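Side-chain contact in O-methyltransferase (Saccharopolyspora spinosa, PDB 4CE0), which probably transfers a methyl group from S-adenosyl-L-methionine to the 4'-hydroxyl of the rhamnose of spinosyn, with magnesium bound at its active site: residues 88-91 with 92-95. Sequence-based numbering, arbitrary orientation.
Sequences GACI and FMRA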
loop_
_atom_site.group_PDB
_atom_site.type_symbol
_atom_site.label_atom_id
_atom_site.label_comp_id
_atom_site.label_asym_id
_atom_site.label_seq_id
_atom_site.Cartn_x
_atom_site.Cartn_y
_atom_site.Cartn_z
ATOM N N GLY A 88 -3.540 -3.854 12.702
ATOM C CA GLY A 88 -3.175 -4.258 11.359
ATOM C C GLY A 88 -3.912 -5.478 10.838
ATOM O O GLY A 88 -4.400 -5.494 9.703
ATOM N N ALA A 89 -3.989 -6.507 11.661
ATOM C CA ALA A 89 -4.676 -7.727 11.256
ATOM C C ALA A 89 -6.157 -7.465 11.032
ATOM O O ALA A 89 -6.759 -7.995 10.113
ATOM C CB ALA A 89 -4.479 -8.809 12.289
ATOM N N CYS A 90 -6.754 -6.663 11.905
ATOM C CA CYS A 90 -8.142 -6.283 11.743
ATOM C C CYS A 90 -8.365 -5.400 10.537
ATOM O O CYS A 90 -9.376 -5.535 9.835
ATOM C CB CYS A 90 -8.603 -5.542 12.987
ATOM S SG CYS A 90 -8.820 -6.637 14.416
ATOM N N ILE A 91 -7.452 -4.469 10.307
ATOM C CA ILE A 91 -7.503 -3.681 9.060
ATOM C C ILE A 91 -7.522 -4.615 7.848
ATOM O O ILE A 91 -8.332 -4.443 6.918
ATOM C CB ILE A 91 -6.341 -2.696 8.971
ATOM C CG1 ILE A 91 -6.506 -1.611 10.033
ATOM C CG2 ILE A 91 -6.281 -1.992 7.614
ATOM C CD1 ILE A 91 -5.257 -0.850 10.307
ATOM N N PHE A 92 -6.656 -5.623 7.875
ATOM C CA PHE A 92 -6.603 -6.565 6.778
ATOM C C PHE A 92 -7.911 -7.309 6.567
ATOM O O PHE A 92 -8.388 -7.384 5.450
ATOM C CB PHE A 92 -5.471 -7.574 6.949
ATOM C CG PHE A 92 -5.302 -8.452 5.767
ATOM C CD1 PHE A 92 -4.775 -7.928 4.579
ATOM C CD2 PHE A 92 -5.701 -9.784 5.809
ATOM C CE1 PHE A 92 -4.621 -8.734 3.471
ATOM C CE2 PHE A 92 -5.561 -10.599 4.710
ATOM C CZ PHE A 92 -5.004 -10.072 3.529
ATOM N N MET A 93 -8.524 -7.814 7.638
ATOM C CA MET A 93 -9.800 -8.512 7.469
ATOM C C MET A 93 -10.838 -7.566 6.867
ATOM O O MET A 93 -11.628 -7.948 6.003
ATOM C CB MET A 93 -10.308 -9.066 8.805
ATOM C CG MET A 93 -9.402 -10.065 9.410
ATOM S SD MET A 93 -10.153 -10.939 10.791
ATOM C CE MET A 93 -9.933 -9.722 12.041
ATOM N N ARG A 94 -10.838 -6.333 7.317
ATOM C CA ARG A 94 -11.794 -5.358 6.774
ATOM C C ARG A 94 -11.491 -5.120 5.297
ATOM O O ARG A 94 -12.396 -4.928 4.469
ATOM C CB ARG A 94 -11.744 -4.052 7.549
ATOM C CG ARG A 94 -12.578 -2.877 6.932
ATOM C CD ARG A 94 -14.071 -3.091 6.946
ATOM N NE ARG A 94 -14.811 -2.112 6.129
ATOM C CZ ARG A 94 -15.193 -2.313 4.864
ATOM N NH1 ARG A 94 -14.879 -3.430 4.213
ATOM N NH2 ARG A 94 -15.878 -1.382 4.229
ATOM N N ALA A 95 -10.213 -5.177 4.955
ATOM C CA ALA A 95 -9.825 -4.912 3.556
ATOM C C ALA A 95 -10.223 -6.089 2.657
ATOM O O ALA A 95 -10.594 -5.891 1.501
ATOM C CB ALA A 95 -8.359 -4.624 3.456
#
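Cys90 and Met93 meet one turn apart on the same side of helix 88-100, where the terminal methyl CE of Met93 lies 4.0 Å from SG of Cys90. The methionine leaves the backbone with CG beside its own N (chi1 -62°), then bends at the thioether (chi3 -80°), which folds CE back toward the start of the helix until it also lies over CA of Cys90, at 3.9 Å. On the way, CG of Met93 passes 3.4 Å from O of Ala89, the carbonyl that accepts the bond from N of Met93 (3.0 Å). That bond belongs to an i to i+4 alpha-helical ladder: Phe92 N to Gly88 O, Arg94 N to Cys90 O and Ala95 N to Ile91 O are its neighbouring rungs, the last the most bent, with an N-H...O angle of 138°. Arg94 extends away from the helix, and its NH2 forms a salt bridge with OD2 of Asp157.

Here the helix links strands 78-82 and 107-111 in a beta-alpha-beta unit of the Rossmann-like methyltransferase fold. At its start, Ala89 touches the bound S-adenosyl-L-homocysteine and forms part of its pocket. Met93 packs on Phe79 and Glu81 of strand 78-82 and on Leu63 of helix 56-73, while Phe92 contacts Leu60 and Gln64 of that helix and Leu16 of helix 6-16, so that this part of the helix packs against both the sheet and two helices.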